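Local coordinates for structural protein (unclassified Rudivirus, PDB 6WQ0), which self-assembles into a helical nucleocapsid that wraps around the viral DNA, holds it in the A-form and probably protects it under extreme conditions, at residues Q77-K82 against N98-L103; P50-V55 against A86-G91; Y106-Y111 against E116-V121. All coordinates share one frame; numbering follows the deposited sequence.

Contact 1 (Q77-K82 against N98-L103); sequences QGYGLK and NMVAGL. With nucleotides of chain A; nucleotides of chain B.
Leu103 has the largest buried surface in this contact, with Tyr79 on one part of it and Lys82 on another. Its CB lies 3.9 Å from Tyr79 CE1, and the Tyr79 ring meets it obliquely. Its two methyls reach further, to the aliphatic part of Lys82. Leu103 CD1 and CD2 share the CG of Lys82 between them, with Leu103 CD1 at 3.5 Å from Lys82 CG. The Lys82 chain leaves with CG anti to the backbone N (chi1 -163°) and then bends at chi2 and chi4. The bends lay its methylenes against the leucine while CD passes the DNA backbone, with Lys82 CD 3.2 Å from O3' of DT144 of chain A. The Tyr79 hydroxyl end reaches Val100, where Tyr79 OH is 4.0 Å from Val100 CG1. No hydrogen bond joins the two segments. Leu118 and Val121 of helix 115-126 also touch Tyr79, and Tyr106 of a second subunit packs on Leu103. On the DNA side of 77-82, Gly78 CA lies 3.6 Å from C1' of DT144 of chain A, and Leu81 CB is 3.3 Å from O4' of DA145 of chain A. The segment axes run nearly antiparallel, at 161°, and come within 11.1 Å. This is an antiparallel helix pair in an all-helical coat protein, with helix 71-89 lying between its helical neighbour and the DNA backbone.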
loop_
_atom_site.group_PDB
_atom_site.type_symbol
_atom_site.label_atom_id
_atom_site.label_comp_id
_atom_site.label_asym_id
_atom_site.label_seq_id
_atom_site.Cartn_x
_atom_site.Cartn_y
_atom_site.Cartn_z
ATOM N N GLN C 77 -67.370 47.773 31.333
ATOM C CA GLN C 77 -66.841 46.873 30.319
ATOM C C GLN C 77 -67.024 45.430 30.751
ATOM O O GLN C 77 -67.631 44.632 30.026
ATOM C CB GLN C 77 -65.369 47.175 30.051
ATOM C CG GLN C 77 -65.135 48.408 29.201
ATOM C CD GLN C 77 -65.486 48.198 27.746
ATOM O OE1 GLN C 77 -65.769 47.088 27.318
ATOM N NE2 GLN C 77 -65.463 49.269 26.977
ATOM N N GLY C 78 -66.589 45.105 31.970
ATOM C CA GLY C 78 -66.774 43.759 32.466
ATOM C C GLY C 78 -68.225 43.342 32.413
ATOM O O GLY C 78 -68.556 42.307 31.826
ATOM N N TYR C 79 -69.116 44.184 32.941
ATOM C CA TYR C 79 -70.535 43.860 32.899
ATOM C C TYR C 79 -70.961 43.563 31.473
ATOM O O TYR C 79 -71.522 42.497 31.191
ATOM C CB TYR C 79 -71.363 45.003 33.483
ATOM C CG TYR C 79 -72.851 44.826 33.306
ATOM C CD1 TYR C 79 -73.580 44.020 34.166
ATOM C CD2 TYR C 79 -73.532 45.467 32.280
ATOM C CE1 TYR C 79 -74.931 43.856 34.005
ATOM C CE2 TYR C 79 -74.883 45.305 32.115
ATOM C CZ TYR C 79 -75.578 44.502 32.981
ATOM O OH TYR C 79 -76.929 44.345 32.811
ATOM N N GLY C 80 -70.617 44.461 30.547
ATOM C CA GLY C 80 -70.986 44.242 29.163
ATOM C C GLY C 80 -70.537 42.886 28.672
ATOM O O GLY C 80 -71.349 42.094 28.186
ATOM N N LEU C 81 -69.257 42.566 28.869
ATOM C CA LEU C 81 -68.762 41.292 28.373
ATOM C C LEU C 81 -69.503 40.145 29.029
ATOM O O LEU C 81 -69.946 39.221 28.340
ATOM C CB LEU C 81 -67.259 41.181 28.608
ATOM C CG LEU C 81 -66.378 42.196 27.882
ATOM C CD1 LEU C 81 -64.939 42.023 28.301
ATOM C CD2 LEU C 81 -66.521 42.056 26.386
ATOM N N LYS C 82 -69.724 40.244 30.341
ATOM C CA LYS C 82 -70.505 39.240 31.046
ATOM C C LYS C 82 -71.840 39.015 30.354
ATOM O O LYS C 82 -72.181 37.878 30.007
ATOM C CB LYS C 82 -70.702 39.677 32.497
ATOM C CG LYS C 82 -71.140 38.591 33.439
ATOM C CD LYS C 82 -70.028 37.643 33.761
ATOM C CE LYS C 82 -70.429 36.662 34.837
ATOM N NZ LYS C 82 -70.634 37.368 36.117
ATOM N N ASN C 98 -83.504 36.398 33.068
ATOM C CA ASN C 98 -83.105 36.029 34.422
ATOM C C ASN C 98 -81.633 36.329 34.666
ATOM O O ASN C 98 -81.265 36.903 35.699
ATOM C CB ASN C 98 -83.388 34.548 34.670
ATOM C CG ASN C 98 -84.863 34.230 34.680
ATOM O OD1 ASN C 98 -85.702 35.124 34.716
ATOM N ND2 ASN C 98 -85.187 32.946 34.647
ATOM N N MET C 99 -80.771 35.949 33.722
ATOM C CA MET C 99 -79.346 36.183 33.921
ATOM C C MET C 99 -78.996 37.663 33.895
ATOM O O MET C 99 -78.103 38.087 34.631
ATOM C CB MET C 99 -78.517 35.428 32.889
ATOM C CG MET C 99 -78.350 33.964 33.225
ATOM S SD MET C 99 -76.908 33.245 32.442
ATOM C CE MET C 99 -75.623 33.967 33.456
ATOM N N VAL C 100 -79.687 38.468 33.090
ATOM C CA VAL C 100 -79.404 39.900 33.076
ATOM C C VAL C 100 -79.809 40.540 34.399
ATOM O O VAL C 100 -79.073 41.368 34.952
ATOM C CB VAL C 100 -80.096 40.568 31.874
ATOM C CG1 VAL C 100 -80.187 42.065 32.068
ATOM C CG2 VAL C 100 -79.342 40.253 30.603
ATOM N N ALA C 101 -80.972 40.164 34.935
ATOM C CA ALA C 101 -81.372 40.679 36.241
ATOM C C ALA C 101 -80.383 40.269 37.328
ATOM O O ALA C 101 -80.006 41.085 38.181
ATOM C CB ALA C 101 -82.780 40.197 36.586
ATOM N N GLY C 102 -79.946 39.008 37.309
ATOM C CA GLY C 102 -78.985 38.553 38.301
ATOM C C GLY C 102 -77.640 39.244 38.192
ATOM O O GLY C 102 -77.000 39.536 39.203
ATOM N N LEU C 103 -77.199 39.529 36.968
ATOM C CA LEU C 103 -75.935 40.230 36.776
ATOM C C LEU C 103 -76.021 41.672 37.251
ATOM O O LEU C 103 -75.065 42.195 37.837
ATOM C CB LEU C 103 -75.535 40.178 35.307
ATOM C CG LEU C 103 -75.021 38.829 34.827
ATOM C CD1 LEU C 103 -74.667 38.896 33.359
ATOM C CD2 LEU C 103 -73.836 38.407 35.661
ATOM P P DA A 145 -66.611 36.577 32.738
ATOM O OP1 DA A 145 -67.830 35.768 32.803
ATOM O OP2 DA A 145 -65.414 36.147 33.472
ATOM O "O5'" DA A 145 -66.182 36.735 31.216
ATOM C "C5'" DA A 145 -67.126 37.111 30.243
ATOM C "C4'" DA A 145 -66.435 37.503 28.955
ATOM O "O4'" DA A 145 -65.424 38.488 29.243
ATOM C "C3'" DA A 145 -65.665 36.398 28.271
ATOM O "O3'" DA A 145 -66.525 35.593 27.499
ATOM C "C2'" DA A 145 -64.720 37.196 27.393
ATOM C "C1'" DA A 145 -64.375 38.369 28.300
ATOM N N9 DA A 145 -63.106 38.213 29.006
ATOM C C8 DA A 145 -62.911 38.013 30.340
ATOM N N7 DA A 145 -61.653 37.910 30.680
ATOM C C5 DA A 145 -60.979 38.057 29.483
ATOM C C6 DA A 145 -59.616 38.049 29.158
ATOM N N6 DA A 145 -58.648 37.884 30.058
ATOM N N1 DA A 145 -59.282 38.229 27.864
ATOM C C2 DA A 145 -60.254 38.396 26.970
ATOM N N3 DA A 145 -61.561 38.421 27.159
ATOM C C4 DA A 145 -61.859 38.248 28.448
ATOM P P DT B 159 -58.426 47.210 24.359
ATOM O OP1 DT B 159 -58.913 48.009 23.225
ATOM O OP2 DT B 159 -57.320 47.706 25.194
ATOM O "O5'" DT B 159 -59.650 46.867 25.318
ATOM C "C5'" DT B 159 -60.861 47.583 25.213
ATOM C "C4'" DT B 159 -61.528 47.696 26.566
ATOM O "O4'" DT B 159 -61.114 46.598 27.391
ATOM C "C3'" DT B 159 -61.173 48.952 27.348
ATOM O "O3'" DT B 159 -62.278 49.844 27.349
ATOM C "C2'" DT B 159 -60.841 48.452 28.767
ATOM C "C1'" DT B 159 -61.224 46.985 28.732
ATOM N N1 DT B 159 -60.325 46.119 29.553
ATOM C C2 DT B 159 -60.778 45.612 30.744
ATOM O O2 DT B 159 -61.893 45.820 31.179
ATOM N N3 DT B 159 -59.880 44.838 31.411
ATOM C C4 DT B 159 -58.603 44.525 31.021
ATOM O O4 DT B 159 -57.870 43.822 31.701
ATOM C C5 DT B 159 -58.184 45.096 29.765
ATOM C C7 DT B 159 -56.810 44.834 29.236
ATOM C C6 DT B 159 -59.056 45.854 29.101
ATOM P P DT A 144 -65.361 38.546 38.121
ATOM O OP1 DT A 144 -66.607 37.876 38.518
ATOM O OP2 DT A 144 -64.057 37.905 38.353
ATOM O "O5'" DT A 144 -65.422 38.900 36.565
ATOM C "C5'" DT A 144 -66.602 39.444 35.999
ATOM C "C4'" DT A 144 -66.349 39.944 34.588
ATOM O "O4'" DT A 144 -65.249 40.881 34.571
ATOM C "C3'" DT A 144 -65.891 38.912 33.599
ATOM O "O3'" DT A 144 -66.942 38.070 33.211
ATOM C "C2'" DT A 144 -65.450 39.824 32.468
ATOM C "C1'" DT A 144 -64.715 40.910 33.250
ATOM N N1 DT A 144 -63.253 40.678 33.285
ATOM C C2 DT A 144 -62.500 41.042 32.201
ATOM O O2 DT A 144 -62.965 41.569 31.211
ATOM N N3 DT A 144 -61.173 40.776 32.310
ATOM C C4 DT A 144 -60.534 40.186 33.366
ATOM O O4 DT A 144 -59.334 39.986 33.370
ATOM C C5 DT A 144 -61.374 39.821 34.471
ATOM C C7 DT A 144 -60.782 39.166 35.677
ATOM C C6 DT A 144 -62.681 40.074 34.377
#

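Contact 2 (P50-V55 against A86-G91); sequences PKFTSV and ALNRIG. With nucleotides of chain B; nucleotides of chain A.
Lys51 and Asn88 have the nearest CA atoms, 8.5 Å apart, where the start of helix 50-64 faces the last turn of helix 71-89. One side-chain hydrogen bond spans the gap, from Lys51 NZ to Asn88 OD1 at 3.0 Å. The lysine chain is extended beyond CG and crosses the Asn88 side chain at about a right angle. Its nitrogen is tilted 27° from the plane of the Asn88 carbonyl. The other end of the amide, ND2, lies at the edge of the Phe52 ring, 4.5 Å from Phe52 CZ, and makes a weak hydrogen bond to Asn48. C5' of DT146 of chain A lies over one face of Phe52, toward the rim, 3.5 Å from Phe52 CE1. Next along the helix, Arg89 grips a phosphate with two bonds. Arg89 NH2 donates to OP1 of DT147 of chain B at 2.9 Å, and Arg89 NH1 to OP2 of DT147 at 3.2 Å. The phosphorus lies in the guanidinium plane, at its edge. The bidentate arginine-phosphate pair is a sequence-independent DNA backbone site, consistent with phosphate coordination by positively charged residues in this coat protein.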
loop_
_atom_site.group_PDB
_atom_site.type_symbol
_atom_site.label_atom_id
_atom_site.label_comp_id
_atom_site.label_asym_id
_atom_site.label_seq_id
_atom_site.Cartn_x
_atom_site.Cartn_y
_atom_site.Cartn_z
ATOM N N PRO C 50 -65.028 38.172 17.577
ATOM C CA PRO C 50 -65.699 39.371 17.034
ATOM C C PRO C 50 -66.900 39.859 17.835
ATOM O O PRO C 50 -67.089 41.077 17.988
ATOM C CB PRO C 50 -66.109 38.913 15.632
ATOM C CG PRO C 50 -65.093 37.946 15.253
ATOM C CD PRO C 50 -64.661 37.240 16.494
ATOM N N LYS C 51 -67.713 38.938 18.357
ATOM C CA LYS C 51 -68.886 39.309 19.137
ATOM C C LYS C 51 -68.526 40.061 20.406
ATOM O O LYS C 51 -69.387 40.733 20.980
ATOM C CB LYS C 51 -69.691 38.066 19.508
ATOM C CG LYS C 51 -69.902 37.091 18.376
ATOM C CD LYS C 51 -70.484 35.789 18.889
ATOM C CE LYS C 51 -70.549 34.760 17.784
ATOM N NZ LYS C 51 -70.843 33.403 18.299
ATOM N N PHE C 52 -67.286 39.950 20.865
ATOM C CA PHE C 52 -66.841 40.628 22.070
ATOM C C PHE C 52 -66.025 41.875 21.777
ATOM O O PHE C 52 -66.106 42.847 22.534
ATOM C CB PHE C 52 -66.035 39.656 22.938
ATOM C CG PHE C 52 -66.828 38.464 23.398
ATOM C CD1 PHE C 52 -66.906 37.328 22.621
ATOM C CD2 PHE C 52 -67.510 38.490 24.597
ATOM C CE1 PHE C 52 -67.644 36.245 23.031
ATOM C CE2 PHE C 52 -68.242 37.408 25.009
ATOM C CZ PHE C 52 -68.309 36.286 24.226
ATOM N N THR C 53 -65.272 41.889 20.676
ATOM C CA THR C 53 -64.633 43.130 20.246
ATOM C C THR C 53 -65.671 44.198 19.914
ATOM O O THR C 53 -65.500 45.378 20.258
ATOM C CB THR C 53 -63.736 42.869 19.042
ATOM O OG1 THR C 53 -64.525 42.345 17.971
ATOM C CG2 THR C 53 -62.661 41.872 19.386
ATOM N N SER C 54 -66.764 43.801 19.257
ATOM C CA SER C 54 -67.799 44.773 18.928
ATOM C C SER C 54 -68.493 45.295 20.180
ATOM O O SER C 54 -68.839 46.479 20.257
ATOM C CB SER C 54 -68.806 44.152 17.966
ATOM O OG SER C 54 -69.493 43.077 18.571
ATOM N N VAL C 55 -68.701 44.428 21.171
ATOM C CA VAL C 55 -69.264 44.874 22.441
ATOM C C VAL C 55 -68.326 45.861 23.116
ATOM O O VAL C 55 -68.764 46.864 23.686
ATOM C CB VAL C 55 -69.566 43.668 23.352
ATOM C CG1 VAL C 55 -69.730 44.109 24.796
ATOM C CG2 VAL C 55 -70.804 42.950 22.881
ATOM N N ALA C 86 -73.531 35.515 28.359
ATOM C CA ALA C 86 -74.829 34.866 28.484
ATOM C C ALA C 86 -75.499 34.726 27.127
ATOM O O ALA C 86 -75.967 33.639 26.767
ATOM C CB ALA C 86 -75.716 35.648 29.447
ATOM N N LEU C 87 -75.505 35.797 26.335
ATOM C CA LEU C 87 -76.167 35.741 25.039
ATOM C C LEU C 87 -75.502 34.722 24.129
ATOM O O LEU C 87 -76.174 34.059 23.333
ATOM C CB LEU C 87 -76.165 37.123 24.394
ATOM C CG LEU C 87 -76.779 37.224 23.000
ATOM C CD1 LEU C 87 -78.282 37.117 23.079
ATOM C CD2 LEU C 87 -76.362 38.515 22.331
ATOM N N ASN C 88 -74.184 34.573 24.235
ATOM C CA ASN C 88 -73.507 33.605 23.387
ATOM C C ASN C 88 -73.778 32.183 23.850
ATOM O O ASN C 88 -73.692 31.248 23.051
ATOM C CB ASN C 88 -72.007 33.885 23.369
ATOM C CG ASN C 88 -71.295 33.166 22.254
ATOM O OD1 ASN C 88 -71.768 33.130 21.126
ATOM N ND2 ASN C 88 -70.160 32.570 22.570
ATOM N N ARG C 89 -74.121 32.001 25.125
ATOM C CA ARG C 89 -74.228 30.658 25.682
ATOM C C ARG C 89 -75.627 30.088 25.505
ATOM O O ARG C 89 -75.803 29.018 24.914
ATOM C CB ARG C 89 -73.836 30.677 27.161
ATOM C CG ARG C 89 -73.983 29.354 27.882
ATOM C CD ARG C 89 -72.848 28.420 27.563
ATOM N NE ARG C 89 -73.234 27.435 26.568
ATOM C CZ ARG C 89 -72.461 26.439 26.166
ATOM N NH1 ARG C 89 -71.254 26.295 26.673
ATOM N NH2 ARG C 89 -72.898 25.595 25.252
ATOM N N ILE C 90 -76.638 30.789 26.012
ATOM C CA ILE C 90 -77.970 30.212 26.114
ATOM C C ILE C 90 -78.973 30.816 25.137
ATOM O O ILE C 90 -80.022 30.202 24.893
ATOM C CB ILE C 90 -78.499 30.320 27.558
ATOM C CG1 ILE C 90 -78.607 31.774 27.997
ATOM C CG2 ILE C 90 -77.605 29.538 28.511
ATOM C CD1 ILE C 90 -79.059 31.928 29.414
ATOM N N GLY C 91 -78.693 31.985 24.580
ATOM C CA GLY C 91 -79.569 32.598 23.602
ATOM C C GLY C 91 -80.532 33.585 24.230
ATOM O O GLY C 91 -80.531 33.835 25.437
ATOM P P DT B 147 -70.879 22.808 24.911
ATOM O OP1 DT B 147 -71.621 23.449 23.814
ATOM O OP2 DT B 147 -69.857 23.534 25.690
ATOM O "O5'" DT B 147 -71.935 22.203 25.939
ATOM C "C5'" DT B 147 -73.209 21.800 25.491
ATOM C "C4'" DT B 147 -74.130 21.542 26.668
ATOM O "O4'" DT B 147 -73.581 20.486 27.485
ATOM C "C3'" DT B 147 -74.351 22.736 27.594
ATOM O "O3'" DT B 147 -75.735 22.998 27.717
ATOM C "C2'" DT B 147 -73.736 22.299 28.926
ATOM C "C1'" DT B 147 -73.783 20.788 28.836
ATOM N N1 DT B 147 -72.715 20.117 29.636
ATOM C C2 DT B 147 -73.068 19.297 30.678
ATOM O O2 DT B 147 -74.217 19.071 30.989
ATOM N N3 DT B 147 -72.021 18.738 31.343
ATOM C C4 DT B 147 -70.684 18.912 31.082
ATOM O O4 DT B 147 -69.817 18.366 31.747
ATOM C C5 DT B 147 -70.380 19.785 29.978
ATOM C C7 DT B 147 -68.957 20.063 29.601
ATOM C C6 DT B 147 -71.397 20.339 29.319
ATOM P P DT A 146 -66.154 34.057 27.228
ATOM O OP1 DT A 146 -67.315 33.412 26.598
ATOM O OP2 DT A 146 -65.627 33.523 28.489
ATOM O "O5'" DT A 146 -64.932 34.109 26.195
ATOM C "C5'" DT A 146 -65.138 34.513 24.848
ATOM C "C4'" DT A 146 -63.839 34.505 24.052
ATOM O "O4'" DT A 146 -62.903 35.460 24.604
ATOM C "C3'" DT A 146 -63.061 33.214 24.075
ATOM O "O3'" DT A 146 -63.622 32.264 23.188
ATOM C "C2'" DT A 146 -61.698 33.693 23.592
ATOM C "C1'" DT A 146 -61.575 35.042 24.296
ATOM N N1 DT A 146 -60.773 34.978 25.555
ATOM C C2 DT A 146 -59.392 35.030 25.495
ATOM O O2 DT A 146 -58.769 35.135 24.460
ATOM N N3 DT A 146 -58.766 34.953 26.703
ATOM C C4 DT A 146 -59.362 34.824 27.934
ATOM O O4 DT A 146 -58.712 34.762 28.969
ATOM C C5 DT A 146 -60.803 34.772 27.922
ATOM C C7 DT A 146 -61.564 34.635 29.204
ATOM C C6 DT A 146 -61.426 34.849 26.750
ATOM P P DA B 148 -76.269 24.493 27.926
ATOM O OP1 DA B 148 -77.729 24.442 27.797
ATOM O OP2 DA B 148 -75.495 25.386 27.056
ATOM O "O5'" DA B 148 -75.946 24.805 29.454
ATOM C "C5'" DA B 148 -74.999 25.797 29.828
ATOM C "C4'" DA B 148 -74.925 25.889 31.340
ATOM O "O4'" DA B 148 -74.716 24.573 31.875
ATOM C "C3'" DA B 148 -73.780 26.714 31.892
ATOM O "O3'" DA B 148 -74.165 28.076 31.995
ATOM C "C2'" DA B 148 -73.566 26.102 33.275
ATOM C "C1'" DA B 148 -74.024 24.655 33.098
ATOM N N9 DA B 148 -72.936 23.689 33.080
ATOM C C8 DA B 148 -72.116 23.396 32.038
ATOM N N7 DA B 148 -71.226 22.480 32.308
ATOM C C5 DA B 148 -71.485 22.144 33.617
ATOM C C6 DA B 148 -70.895 21.221 34.490
ATOM N N6 DA B 148 -69.870 20.445 34.151
ATOM N N1 DA B 148 -71.398 21.129 35.735
ATOM C C2 DA B 148 -72.421 21.916 36.073
ATOM N N3 DA B 148 -73.061 22.813 35.336
ATOM C C4 DA B 148 -72.540 22.877 34.108
#

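Contact 3 (Y106-Y111 against E116-V121); sequences YYVSAY and EILDAV. With nucleotides of chain A.
Leu118 CG stands anti to its carbonyl carbon (chi1 -75°), and Val108 CG2 is likewise anti to the carbonyl carbon of Val108. These torsions bring Leu118 CD1 to 3.6 Å from Val108 CG2. The two side chains cross at a slant. The same leucine methyl also touches the root of Tyr107, with Leu118 CD1 4.1 Å from Tyr107 CB. The Tyr107 ring then leads away from Leu118 toward the DNA, where Tyr107 OH is 3.5 Å from C4' of DT144 of chain A. Tyr79 and Tyr76 of helix 71-89 pack on Leu118 as well. On the DNA side, Tyr106 OH and Tyr111 OH are hydrogen-bonded to each other at 2.9 Å. The Tyr111 hydroxyl also lies 3.2 Å from C5' of DA143 of chain A. The Tyr106 ring stacks on Tyr106 of a second subunit. The contact is a small apolar junction between consecutive helices of a helical hairpin, beside a tyrosine cluster that lines the DNA backbone and the subunit interface.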
loop_
_atom_site.group_PDB
_atom_site.type_symbol
_atom_site.label_atom_id
_atom_site.label_comp_id
_atom_site.label_asym_id
_atom_site.label_seq_id
_atom_site.Cartn_x
_atom_site.Cartn_y
_atom_site.Cartn_z
ATOM N N TYR C 106 -75.804 41.532 40.961
ATOM C CA TYR C 106 -74.408 41.271 41.298
ATOM C C TYR C 106 -73.581 42.547 41.281
ATOM O O TYR C 106 -72.920 42.884 42.269
ATOM C CB TYR C 106 -73.846 40.249 40.309
ATOM C CG TYR C 106 -72.385 39.892 40.463
ATOM C CD1 TYR C 106 -71.774 39.875 41.705
ATOM C CD2 TYR C 106 -71.630 39.537 39.360
ATOM C CE1 TYR C 106 -70.449 39.538 41.836
ATOM C CE2 TYR C 106 -70.306 39.196 39.481
ATOM C CZ TYR C 106 -69.720 39.199 40.719
ATOM O OH TYR C 106 -68.396 38.860 40.837
ATOM N N TYR C 107 -73.599 43.269 40.159
ATOM C CA TYR C 107 -72.711 44.417 40.009
ATOM C C TYR C 107 -73.113 45.573 40.914
ATOM O O TYR C 107 -72.251 46.163 41.573
ATOM C CB TYR C 107 -72.663 44.861 38.547
ATOM C CG TYR C 107 -71.481 44.285 37.809
ATOM C CD1 TYR C 107 -70.388 45.067 37.493
ATOM C CD2 TYR C 107 -71.451 42.948 37.456
ATOM C CE1 TYR C 107 -69.307 44.539 36.841
ATOM C CE2 TYR C 107 -70.376 42.413 36.800
ATOM C CZ TYR C 107 -69.308 43.213 36.494
ATOM O OH TYR C 107 -68.228 42.682 35.840
ATOM N N VAL C 108 -74.405 45.891 40.991
ATOM C CA VAL C 108 -74.842 46.983 41.853
ATOM C C VAL C 108 -74.529 46.693 43.314
ATOM O O VAL C 108 -74.170 47.600 44.069
ATOM C CB VAL C 108 -76.340 47.266 41.646
ATOM C CG1 VAL C 108 -76.773 48.434 42.496
ATOM C CG2 VAL C 108 -76.616 47.580 40.202
ATOM N N SER C 109 -74.649 45.435 43.748
ATOM C CA SER C 109 -74.480 45.171 45.172
ATOM C C SER C 109 -73.018 44.982 45.550
ATOM O O SER C 109 -72.603 45.395 46.637
ATOM C CB SER C 109 -75.296 43.950 45.584
ATOM O OG SER C 109 -76.678 44.252 45.613
ATOM N N ALA C 110 -72.216 44.375 44.680
ATOM C CA ALA C 110 -70.844 44.081 45.062
ATOM C C ALA C 110 -69.871 45.180 44.665
ATOM O O ALA C 110 -68.939 45.472 45.419
ATOM C CB ALA C 110 -70.400 42.753 44.450
ATOM N N TYR C 111 -70.060 45.806 43.503
ATOM C CA TYR C 111 -69.036 46.671 42.935
ATOM C C TYR C 111 -69.463 48.128 42.845
ATOM O O TYR C 111 -68.748 48.933 42.241
ATOM C CB TYR C 111 -68.625 46.145 41.559
ATOM C CG TYR C 111 -68.090 44.736 41.618
ATOM C CD1 TYR C 111 -67.094 44.396 42.517
ATOM C CD2 TYR C 111 -68.593 43.742 40.795
ATOM C CE1 TYR C 111 -66.605 43.119 42.586
ATOM C CE2 TYR C 111 -68.107 42.458 40.858
ATOM C CZ TYR C 111 -67.112 42.153 41.759
ATOM O OH TYR C 111 -66.619 40.875 41.835
ATOM N N GLU C 116 -78.095 53.388 36.174
ATOM C CA GLU C 116 -78.367 54.083 34.920
ATOM C C GLU C 116 -77.393 53.667 33.822
ATOM O O GLU C 116 -77.805 53.370 32.693
ATOM C CB GLU C 116 -78.306 55.590 35.153
ATOM C CG GLU C 116 -78.626 56.431 33.939
ATOM C CD GLU C 116 -78.537 57.914 34.228
ATOM O OE1 GLU C 116 -78.196 58.277 35.374
ATOM O OE2 GLU C 116 -78.805 58.719 33.312
ATOM N N ILE C 117 -76.097 53.634 34.132
ATOM C CA ILE C 117 -75.115 53.223 33.137
ATOM C C ILE C 117 -75.239 51.735 32.833
ATOM O O ILE C 117 -74.999 51.308 31.699
ATOM C CB ILE C 117 -73.699 53.596 33.607
ATOM C CG1 ILE C 117 -73.696 55.015 34.166
ATOM C CG2 ILE C 117 -72.709 53.485 32.464
ATOM C CD1 ILE C 117 -72.333 55.530 34.497
ATOM N N LEU C 118 -75.620 50.924 33.820
ATOM C CA LEU C 118 -75.870 49.512 33.546
ATOM C C LEU C 118 -77.022 49.343 32.565
ATOM O O LEU C 118 -76.957 48.506 31.657
ATOM C CB LEU C 118 -76.154 48.764 34.847
ATOM C CG LEU C 118 -74.950 48.471 35.740
ATOM C CD1 LEU C 118 -75.331 47.503 36.829
ATOM C CD2 LEU C 118 -73.807 47.919 34.926
ATOM N N ASP C 119 -78.077 50.146 32.722
ATOM C CA ASP C 119 -79.182 50.117 31.770
ATOM C C ASP C 119 -78.734 50.556 30.384
ATOM O O ASP C 119 -79.139 49.963 29.381
ATOM C CB ASP C 119 -80.329 50.996 32.260
ATOM C CG ASP C 119 -80.948 50.483 33.533
ATOM O OD1 ASP C 119 -80.500 49.431 34.026
ATOM O OD2 ASP C 119 -81.882 51.129 34.044
ATOM N N ALA C 120 -77.894 51.591 30.306
ATOM C CA ALA C 120 -77.404 52.040 29.005
ATOM C C ALA C 120 -76.570 50.965 28.315
ATOM O O ALA C 120 -76.692 50.754 27.100
ATOM C CB ALA C 120 -76.592 53.323 29.163
ATOM N N VAL C 121 -75.730 50.261 29.074
ATOM C CA VAL C 121 -74.886 49.219 28.495
ATOM C C VAL C 121 -75.732 48.040 28.026
ATOM O O VAL C 121 -75.562 47.535 26.907
ATOM C CB VAL C 121 -73.811 48.777 29.503
ATOM C CG1 VAL C 121 -73.016 47.621 28.948
ATOM C CG2 VAL C 121 -72.885 49.923 29.814
ATOM P P DA A 143 -61.141 41.142 42.339
ATOM O OP1 DA A 143 -61.967 40.747 43.489
ATOM O OP2 DA A 143 -59.928 40.381 41.999
ATOM O "O5'" DA A 143 -62.063 41.163 41.039
ATOM C "C5'" DA A 143 -63.463 41.117 41.161
ATOM C "C4'" DA A 143 -64.123 41.722 39.941
ATOM O "O4'" DA A 143 -63.323 42.815 39.464
ATOM C "C3'" DA A 143 -64.232 40.813 38.739
ATOM O "O3'" DA A 143 -65.351 39.970 38.854
ATOM C "C2'" DA A 143 -64.429 41.829 37.636
ATOM C "C1'" DA A 143 -63.464 42.919 38.062
ATOM N N9 DA A 143 -62.154 42.795 37.441
ATOM C C8 DA A 143 -61.055 42.159 37.934
ATOM N N7 DA A 143 -60.018 42.208 37.140
ATOM C C5 DA A 143 -60.472 42.931 36.056
ATOM C C6 DA A 143 -59.859 43.336 34.861
ATOM N N6 DA A 143 -58.590 43.060 34.551
ATOM N N1 DA A 143 -60.601 44.044 33.988
ATOM C C2 DA A 143 -61.868 44.318 34.296
ATOM N N3 DA A 143 -62.551 43.992 35.382
ATOM C C4 DA A 143 -61.786 43.295 36.230
ATOM P P DT A 144 -65.361 38.546 38.121
ATOM O OP1 DT A 144 -66.607 37.876 38.518
ATOM O OP2 DT A 144 -64.057 37.905 38.353
ATOM O "O5'" DT A 144 -65.422 38.900 36.565
ATOM C "C5'" DT A 144 -66.602 39.444 35.999
ATOM C "C4'" DT A 144 -66.349 39.944 34.588
ATOM O "O4'" DT A 144 -65.249 40.881 34.571
ATOM C "C3'" DT A 144 -65.891 38.912 33.599
ATOM O "O3'" DT A 144 -66.942 38.070 33.211
ATOM C "C2'" DT A 144 -65.450 39.824 32.468
ATOM C "C1'" DT A 144 -64.715 40.910 33.250
ATOM N N1 DT A 144 -63.253 40.678 33.285
ATOM C C2 DT A 144 -62.500 41.042 32.201
ATOM O O2 DT A 144 -62.965 41.569 31.211
ATOM N N3 DT A 144 -61.173 40.776 32.310
ATOM C C4 DT A 144 -60.534 40.186 33.366
ATOM O O4 DT A 144 -59.334 39.986 33.370
ATOM C C5 DT A 144 -61.374 39.821 34.471
ATOM C C7 DT A 144 -60.782 39.166 35.677
ATOM C C6 DT A 144 -62.681 40.074 34.377
#

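Helix 71-89 is shared by contacts 1 and 2, and helix 94-111 by contacts 1 and 3. Contact 1 is therefore the middle one. Its centre lies about 11 Å from that of contact 2 and about 8 Å from that of contact 3. It touches both, through Leu81 and Met99 on one side and Tyr79 and Lys82 on the other. Contacts 2 and 3 have centres about 18 Å apart and do not touch. Along the chain, the segments of contacts 1 and 2 alternate, and contact 3 follows both. Together they join four successive helices, from 50-64 to 115-126. All three have residues beside the DNA and a second subunit, so this core adjoins genome and capsid.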